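Local coordinates for protein putative fumarylpyruvate hydrolase (Burkholderia cenocepacia, PDB 4MAQ) that is a putative hydrolase of the fumarylacetoacetate hydrolase (FAH) family, with mixed beta sheets and a few helices, assembled as a two-chain unit, at residues L91-G99 with L108-V116; A215-T223 with F232-P240. All coordinates share one frame; numbering follows the deposited sequence.

Contact 1: residues L91-G99 with L108-V116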
loop_
_atom_site.group_PDB
_atom_site.type_symbol
_atom_site.label_atom_id
_atom_site.label_comp_id
_atom_site.label_asym_id
_atom_site.label_seq_id
_atom_site.Cartn_x
_atom_site.Cartn_y
_atom_site.Cartn_z
ATOM N N LEU B 91 2.039 -15.000 12.315
ATOM C CA LEU B 91 3.275 -15.437 11.671
ATOM C C LEU B 91 3.492 -14.624 10.391
ATOM O O LEU B 91 2.599 -14.529 9.559
ATOM C CB LEU B 91 3.253 -16.940 11.348
ATOM C CG LEU B 91 4.506 -17.458 10.645
ATOM C CD1 LEU B 91 5.670 -17.535 11.614
ATOM C CD2 LEU B 91 4.228 -18.827 10.043
ATOM N N VAL B 92 4.675 -14.029 10.258
ATOM C CA VAL B 92 5.020 -13.241 9.073
ATOM C C VAL B 92 6.013 -14.032 8.209
ATOM O O VAL B 92 7.017 -14.568 8.704
ATOM C CB VAL B 92 5.636 -11.895 9.475
ATOM C CG1 VAL B 92 6.136 -11.127 8.244
ATOM C CG2 VAL B 92 4.601 -11.045 10.213
ATOM N N VAL B 93 5.676 -14.196 6.927
ATOM C CA VAL B 93 6.519 -14.903 5.963
ATOM C C VAL B 93 7.225 -13.911 5.063
ATOM O O VAL B 93 6.589 -13.005 4.515
ATOM C CB VAL B 93 5.638 -15.846 5.106
ATOM C CG1 VAL B 93 6.532 -16.655 4.198
ATOM C CG2 VAL B 93 4.813 -16.777 6.000
ATOM N N ALA B 94 8.544 -14.044 4.957
ATOM C CA ALA B 94 9.360 -13.135 4.134
ATOM C C ALA B 94 9.768 -13.837 2.851
ATOM O O ALA B 94 10.334 -14.927 2.905
ATOM C CB ALA B 94 10.597 -12.697 4.921
ATOM N N ILE B 95 9.494 -13.208 1.703
ATOM C CA ILE B 95 9.720 -13.836 0.396
ATOM C C ILE B 95 11.114 -13.501 -0.140
ATOM O O ILE B 95 11.552 -12.349 -0.089
ATOM C CB ILE B 95 8.634 -13.345 -0.585
ATOM C CG1 ILE B 95 7.242 -13.731 -0.051
ATOM C CG2 ILE B 95 8.863 -13.832 -2.028
ATOM C CD1 ILE B 95 7.015 -15.241 0.115
ATOM N N GLY B 96 11.787 -14.500 -0.704
ATOM C CA GLY B 96 13.122 -14.289 -1.271
ATOM C C GLY B 96 13.247 -14.535 -2.772
ATOM O O GLY B 96 14.319 -14.330 -3.336
ATOM N N LYS B 97 12.148 -14.885 -3.445
ATOM C CA LYS B 97 12.208 -15.205 -4.871
ATOM C C LYS B 97 10.926 -14.788 -5.546
ATOM O O LYS B 97 9.829 -15.151 -5.096
ATOM C CB LYS B 97 12.450 -16.720 -5.085
ATOM C CG LYS B 97 12.546 -17.174 -6.533
ATOM C CD LYS B 97 12.996 -18.621 -6.611
ATOM C CE LYS B 97 12.008 -19.591 -5.978
ATOM N NZ LYS B 97 12.402 -20.995 -6.258
ATOM N N ASP B 98 11.069 -14.053 -6.647
ATOM C CA ASP B 98 9.904 -13.573 -7.377
ATOM C C ASP B 98 9.071 -14.732 -7.943
ATOM O O ASP B 98 9.594 -15.809 -8.240
ATOM C CB ASP B 98 10.332 -12.770 -8.610
ATOM C CG ASP B 98 11.148 -11.500 -8.288
ATOM O OD1 ASP B 98 11.298 -11.072 -7.111
ATOM O OD2 ASP B 98 11.660 -10.922 -9.277
ATOM N N GLY B 99 7.791 -14.498 -8.164
ATOM C CA GLY B 99 7.019 -15.444 -8.954
ATOM C C GLY B 99 5.592 -15.054 -9.165
ATOM O O GLY B 99 5.005 -14.396 -8.326
ATOM N N LEU B 108 7.043 -22.865 -0.917
ATOM C CA LEU B 108 8.016 -22.695 0.157
ATOM C C LEU B 108 9.419 -22.389 -0.371
ATOM O O LEU B 108 10.197 -21.759 0.325
ATOM C CB LEU B 108 7.991 -23.886 1.128
ATOM C CG LEU B 108 6.688 -24.013 1.935
ATOM C CD1 LEU B 108 6.753 -25.254 2.815
ATOM C CD2 LEU B 108 6.392 -22.775 2.773
ATOM N N SER B 109 9.729 -22.785 -1.607
ATOM C CA SER B 109 11.025 -22.430 -2.191
ATOM C C SER B 109 11.185 -20.941 -2.443
ATOM O O SER B 109 12.298 -20.477 -2.680
ATOM C CB SER B 109 11.308 -23.186 -3.480
ATOM O OG SER B 109 10.614 -22.615 -4.574
ATOM N N HIS B 110 10.069 -20.209 -2.413
ATOM C CA HIS B 110 10.095 -18.753 -2.540
ATOM C C HIS B 110 10.287 -18.049 -1.216
ATOM O O HIS B 110 10.378 -16.812 -1.202
ATOM C CB HIS B 110 8.794 -18.251 -3.193
ATOM C CG HIS B 110 8.652 -18.655 -4.640
ATOM N ND1 HIS B 110 8.897 -17.782 -5.684
ATOM C CD2 HIS B 110 8.319 -19.840 -5.211
ATOM C CE1 HIS B 110 8.701 -18.410 -6.832
ATOM N NE2 HIS B 110 8.343 -19.657 -6.573
ATOM N N VAL B 111 10.313 -18.795 -0.111
ATOM C CA VAL B 111 10.372 -18.164 1.219
ATOM C C VAL B 111 11.817 -17.978 1.678
ATOM O O VAL B 111 12.579 -18.946 1.728
ATOM C CB VAL B 111 9.604 -19.002 2.260
ATOM C CG1 VAL B 111 9.797 -18.468 3.671
ATOM C CG2 VAL B 111 8.127 -19.043 1.887
ATOM N N TRP B 112 12.202 -16.734 1.983
ATOM C CA TRP B 112 13.509 -16.451 2.584
ATOM C C TRP B 112 13.513 -16.796 4.086
ATOM O O TRP B 112 14.491 -17.336 4.595
ATOM C CB TRP B 112 13.902 -14.960 2.369
ATOM C CG TRP B 112 15.240 -14.724 2.947
ATOM C CD1 TRP B 112 16.445 -14.979 2.359
ATOM C CD2 TRP B 112 15.523 -14.339 4.297
ATOM N NE1 TRP B 112 17.456 -14.727 3.232
ATOM C CE2 TRP B 112 16.933 -14.355 4.442
ATOM C CE3 TRP B 112 14.730 -13.967 5.396
ATOM C CZ2 TRP B 112 17.573 -14.005 5.636
ATOM C CZ3 TRP B 112 15.379 -13.629 6.597
ATOM C CH2 TRP B 112 16.782 -13.642 6.691
ATOM N N GLY B 113 12.460 -16.437 4.806
ATOM C CA GLY B 113 12.465 -16.596 6.250
ATOM C C GLY B 113 11.181 -16.182 6.899
ATOM O O GLY B 113 10.157 -15.989 6.225
ATOM N N TYR B 114 11.226 -16.068 8.222
ATOM C CA TYR B 114 10.031 -15.874 9.026
ATOM C C TYR B 114 10.263 -14.876 10.141
ATOM O O TYR B 114 11.369 -14.776 10.679
ATOM C CB TYR B 114 9.616 -17.202 9.678
ATOM C CG TYR B 114 9.186 -18.208 8.653
ATOM C CD1 TYR B 114 10.119 -19.075 8.088
ATOM C CD2 TYR B 114 7.853 -18.293 8.232
ATOM C CE1 TYR B 114 9.761 -19.990 7.118
ATOM C CE2 TYR B 114 7.472 -19.204 7.250
ATOM C CZ TYR B 114 8.425 -20.052 6.694
ATOM O OH TYR B 114 7.986 -20.952 5.736
ATOM N N GLY B 115 9.185 -14.217 10.558
ATOM C CA GLY B 115 9.188 -13.434 11.771
ATOM C C GLY B 115 7.823 -13.494 12.425
ATOM O O GLY B 115 6.938 -14.254 11.993
ATOM N N VAL B 116 7.653 -12.685 13.460
ATOM C CA VAL B 116 6.386 -12.618 14.197
ATOM C C VAL B 116 5.937 -11.162 14.143
ATOM O O VAL B 116 6.755 -10.253 14.312
ATOM C CB VAL B 116 6.552 -13.084 15.664
ATOM C CG1 VAL B 116 5.261 -12.901 16.445
ATOM C CG2 VAL B 116 7.016 -14.535 15.667
HETATM O O HOH W 1 14.828 -21.103 -4.708
#

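Contact 2: residues A215-T223 with F232-P240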
loop_
_atom_site.group_PDB
_atom_site.type_symbol
_atom_site.label_atom_id
_atom_site.label_comp_id
_atom_site.label_asym_id
_atom_site.label_seq_id
_atom_site.Cartn_x
_atom_site.Cartn_y
_atom_site.Cartn_z
ATOM N N ALA B 215 -8.501 -4.982 22.256
ATOM C CA ALA B 215 -7.951 -3.622 22.253
ATOM C C ALA B 215 -6.622 -3.476 23.005
ATOM O O ALA B 215 -6.341 -4.212 23.965
ATOM C CB ALA B 215 -8.978 -2.665 22.829
ATOM N N LEU B 216 -5.838 -2.485 22.582
ATOM C CA LEU B 216 -4.618 -2.024 23.265
ATOM C C LEU B 216 -4.848 -0.603 23.736
ATOM O O LEU B 216 -5.331 0.224 22.968
ATOM C CB LEU B 216 -3.424 -2.025 22.310
ATOM C CG LEU B 216 -2.986 -3.389 21.794
ATOM C CD1 LEU B 216 -1.888 -3.208 20.735
ATOM C CD2 LEU B 216 -2.552 -4.288 22.943
ATOM N N GLN B 217 -4.513 -0.331 24.996
ATOM C CA GLN B 217 -4.561 1.010 25.550
ATOM C C GLN B 217 -3.185 1.638 25.480
ATOM O O GLN B 217 -2.177 0.926 25.527
ATOM C CB GLN B 217 -4.984 0.972 27.022
ATOM C CG GLN B 217 -6.314 0.291 27.274
ATOM C CD GLN B 217 -7.403 0.860 26.397
ATOM O OE1 GLN B 217 -7.497 2.075 26.222
ATOM N NE2 GLN B 217 -8.230 -0.016 25.827
ATOM N N PRO B 218 -3.123 2.979 25.356
ATOM C CA PRO B 218 -1.839 3.659 25.495
ATOM C C PRO B 218 -1.105 3.188 26.747
ATOM O O PRO B 218 -1.715 3.072 27.815
ATOM C CB PRO B 218 -2.245 5.132 25.605
ATOM C CG PRO B 218 -3.536 5.216 24.858
ATOM C CD PRO B 218 -4.236 3.933 25.180
ATOM N N GLY B 219 0.175 2.848 26.605
ATOM C CA GLY B 219 0.977 2.393 27.736
ATOM C C GLY B 219 1.021 0.885 27.911
ATOM O O GLY B 219 1.819 0.382 28.708
ATOM N N ASP B 220 0.159 0.148 27.209
ATOM C CA ASP B 220 0.141 -1.303 27.404
ATOM C C ASP B 220 1.482 -1.932 27.015
ATOM O O ASP B 220 2.115 -1.510 26.023
ATOM C CB ASP B 220 -0.970 -1.956 26.584
ATOM C CG ASP B 220 -2.327 -1.911 27.264
ATOM O OD1 ASP B 220 -2.420 -1.501 28.440
ATOM O OD2 ASP B 220 -3.310 -2.299 26.593
ATOM N N ARG B 221 1.885 -2.964 27.758
ATOM C CA ARG B 221 3.068 -3.777 27.431
ATOM C C ARG B 221 2.602 -5.029 26.660
ATOM O O ARG B 221 1.891 -5.878 27.213
ATOM C CB ARG B 221 3.848 -4.185 28.697
ATOM C CG ARG B 221 5.090 -5.051 28.410
ATOM C CD ARG B 221 5.884 -5.403 29.685
ATOM N NE ARG B 221 6.177 -4.139 30.376
ATOM C CZ ARG B 221 7.163 -3.292 30.057
ATOM N NH1 ARG B 221 8.114 -3.634 29.188
ATOM N NH2 ARG B 221 7.193 -2.088 30.625
ATOM N N VAL B 222 2.980 -5.116 25.384
ATOM C CA VAL B 222 2.544 -6.217 24.527
ATOM C C VAL B 222 3.700 -7.184 24.369
ATOM O O VAL B 222 4.816 -6.784 24.016
ATOM C CB VAL B 222 2.106 -5.683 23.150
ATOM C CG1 VAL B 222 1.446 -6.800 22.329
ATOM C CG2 VAL B 222 1.172 -4.486 23.329
ATOM N N THR B 223 3.439 -8.448 24.675
ATOM C CA THR B 223 4.395 -9.519 24.429
ATOM C C THR B 223 3.740 -10.563 23.548
ATOM O O THR B 223 2.508 -10.607 23.422
ATOM C CB THR B 223 4.852 -10.175 25.751
ATOM O OG1 THR B 223 3.694 -10.525 26.524
ATOM C CG2 THR B 223 5.747 -9.224 26.551
ATOM N N PHE B 232 8.630 -11.214 21.358
ATOM C CA PHE B 232 8.787 -9.772 21.364
ATOM C C PHE B 232 8.190 -9.174 22.629
ATOM O O PHE B 232 7.358 -9.810 23.337
ATOM C CB PHE B 232 8.149 -9.102 20.132
ATOM C CG PHE B 232 6.663 -9.213 20.093
ATOM C CD1 PHE B 232 5.853 -8.314 20.774
ATOM C CD2 PHE B 232 6.047 -10.226 19.344
ATOM C CE1 PHE B 232 4.460 -8.426 20.738
ATOM C CE2 PHE B 232 4.655 -10.344 19.308
ATOM C CZ PHE B 232 3.863 -9.444 20.017
ATOM N N GLU B 233 8.608 -7.934 22.878
ATOM C CA GLU B 233 8.071 -7.116 23.971
ATOM C C GLU B 233 8.167 -5.654 23.541
ATOM O O GLU B 233 9.231 -5.204 23.157
ATOM C CB GLU B 233 8.868 -7.370 25.251
ATOM C CG GLU B 233 8.463 -6.497 26.456
ATOM C CD GLU B 233 8.945 -7.046 27.791
ATOM O OE1 GLU B 233 9.265 -8.271 27.892
ATOM O OE2 GLU B 233 9.008 -6.263 28.764
ATOM N N PHE B 234 7.049 -4.934 23.563
ATOM C CA PHE B 234 7.066 -3.486 23.269
ATOM C C PHE B 234 5.996 -2.788 24.073
ATOM O O PHE B 234 5.111 -3.439 24.652
ATOM C CB PHE B 234 6.940 -3.193 21.748
ATOM C CG PHE B 234 5.612 -3.576 21.108
ATOM C CD1 PHE B 234 4.489 -2.764 21.229
ATOM C CD2 PHE B 234 5.511 -4.714 20.298
ATOM C CE1 PHE B 234 3.292 -3.093 20.586
ATOM C CE2 PHE B 234 4.322 -5.040 19.646
ATOM C CZ PHE B 234 3.200 -4.240 19.801
ATOM N N VAL B 235 6.101 -1.465 24.149
ATOM C CA VAL B 235 5.149 -0.658 24.886
ATOM C C VAL B 235 4.392 0.233 23.894
ATOM O O VAL B 235 4.997 0.857 23.017
ATOM C CB VAL B 235 5.871 0.195 25.974
ATOM C CG1 VAL B 235 4.915 1.143 26.672
ATOM C CG2 VAL B 235 6.533 -0.722 26.999
ATOM N N VAL B 236 3.073 0.283 24.024
ATOM C CA VAL B 236 2.248 1.174 23.198
ATOM C C VAL B 236 2.439 2.616 23.668
ATOM O O VAL B 236 2.408 2.891 24.889
ATOM C CB VAL B 236 0.775 0.773 23.299
ATOM C CG1 VAL B 236 -0.102 1.700 22.475
ATOM C CG2 VAL B 236 0.604 -0.659 22.803
ATOM N N GLY B 237 2.656 3.521 22.719
ATOM C CA GLY B 237 2.851 4.921 23.056
ATOM C C GLY B 237 1.596 5.627 23.548
ATOM O O GLY B 237 0.489 5.053 23.614
ATOM N N ALA B 238 1.785 6.894 23.896
ATOM C CA ALA B 238 0.711 7.741 24.404
ATOM C C ALA B 238 -0.228 8.138 23.258
ATOM O O ALA B 238 0.192 8.314 22.116
ATOM C CB ALA B 238 1.294 8.997 25.068
ATOM N N LYS B 239 -1.502 8.328 23.585
ATOM C CA LYS B 239 -2.477 8.811 22.617
ATOM C C LYS B 239 -2.160 10.260 22.219
ATOM O O LYS B 239 -1.942 11.111 23.083
ATOM C CB LYS B 239 -3.885 8.686 23.202
ATOM C CG LYS B 239 -5.019 9.024 22.254
ATOM C CD LYS B 239 -6.360 8.741 22.926
ATOM C CE LYS B 239 -7.540 8.852 21.965
ATOM N NZ LYS B 239 -8.772 8.234 22.539
ATOM N N PRO B 240 -2.119 10.538 20.906
ATOM C CA PRO B 240 -1.781 11.903 20.463
ATOM C C PRO B 240 -2.952 12.851 20.648
ATOM O O PRO B 240 -2.764 14.068 20.612
ATOM C CB PRO B 240 -1.454 11.712 18.977
ATOM C CG PRO B 240 -2.254 10.512 18.567
ATOM C CD PRO B 240 -2.335 9.611 19.768
ATOM O OXT PRO B 240 -4.100 12.420 20.836
#

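Contact 1: residues L91-G99 with L108-V116
Lys-97 lays its CE over the centre of one face of the His-110 ring, 3.5 Å from the centroid and close to the ring normal, a CH-pi contact. The lysine chain starts with CG anti to the backbone N (chi1 -179°) and bends at chi3 (63°), which carries CE across the ring and NZ on to Ser-109. NZ gives a 2.9 Å hydrogen bond to Ser-109 OG, which also bonds to Asp-106 O. A water accepts from NZ and bonds weakly to Ser-109 O. The ring is also held at its edge. His-110 ND1 donates to Lys-97 O at 2.9 Å; the oxygen lies in the ring plane, but the donor stands well above the carbonyl plane.

Strands 91-95 and 111-116, neighbours in a mixed sheet, run antiparallel. Val-92 pairs with Gly-115 through two backbone bonds. At Ala-94 a classic beta bulge shifts the register by one: Ala-94 O accepts from Trp-112 N at 2.8 Å and from Gly-113 N at 3.2 Å. Gly-96 N then bonds to His-110 O.

On the face of Val-93 and Tyr-114, Val-93 reaches out with both methyls. CG1 meets Val-111 CG2 at 3.7 Å, and CG2 meets Tyr-114 CE2 at 3.8 Å. Helix 186-196 covers this side through Val-186 and Ile-190, and Tyr-114 OH bonds to His-159. On the other face Ala-94 CB sits at the edge of the Trp-112 ring. Trp-112 also packs on Val-13 of the second subunit.

The chemistry changes along the contact, from buried apolar packing between the strands to a polar closure at the exposed end. There the histidine ring is fixed both by its in-plane N-H and by the lysine chain over its face.

Contact 2: residues A215-T223 with F232-P240
Strands 221-223 and 232-236 run antiparallel as two arms of a beta hairpin; their axes approach to 4.7 Å, with 156° between their directions. Val-222 and Phe-234 form the hydrogen-bonded pair: Val-222 N gives to Phe-234 O and Phe-234 N to Val-222 O. The ladder continues with Val-236 N to Asp-220 O. It ends at a type II turn, Gln-217 to Asp-220, which leads into the first arm. Here Gly-219 N reaches Val-236 O at 2.8 Å from above the carbonyl plane. The turn is braced from within by Gln-217 N, which gives to Asp-220 OD2. Asp-220 OD1 is taken by Asn-170. Gly-237 O, just past the second arm, is buried by the contact without a polar partner.

Val-222 lies alongside Phe-234 and covers one face of its ring. Its CB stands 4.0 Å from the centroid, displaced toward the rim, a CH-pi contact. Its two methyls diverge. CG1 touches Phe-232 CE1 at 3.8 Å, in the plane of that ring, while CG2 meets Val-236 CG2 at 3.9 Å. Leu-216 CD1 comes to the same Val-236 methyl from the preceding strand. Phe-232 packs beyond the hairpin on Ile-89 and Val-118.

Arg-221 and Glu-233 lie on the other face. Their salt bridge runs from Arg-221 NH1 to the anti lone pair of Glu-233 OE2, at 2.8 Å. The guanidinium and carboxylate planes are 75° apart, so this is a single-point bridge, not a flat paired one. Val-235 CG2 lies over one face of the guanidinium. Thr-223 CG2 packs beside the CG of Glu-233.

The hairpin thus sets a buried side of valine, leucine and phenylalanine against an outer side with an exposed ion pair. Crystal packing touches both charged residues and may influence the pair.

From the N terminus, contact 1 comes first. Residues 91-99 cover the end of strand 85-95 and the loop after it; the contact closes residues 100-107, with helix 104-107, and residues 108-116 lead into strand 111-122. The chain then runs through strands 146-153, 164-169 and 172-178, helix 186-196 and strand 204-206. Strand 214-216 pairs with strand 85-95 in the larger sheet, and the turn after it carries the chain into the hairpin of the five-stranded sheet. Contact 2 closes residues 224-231 there, near the C terminus. The contacts are in series, neither nested. Their centres are about 28 Å apart, yet Val-116 CG1 touches Phe-232 CE2 at 3.9 Å.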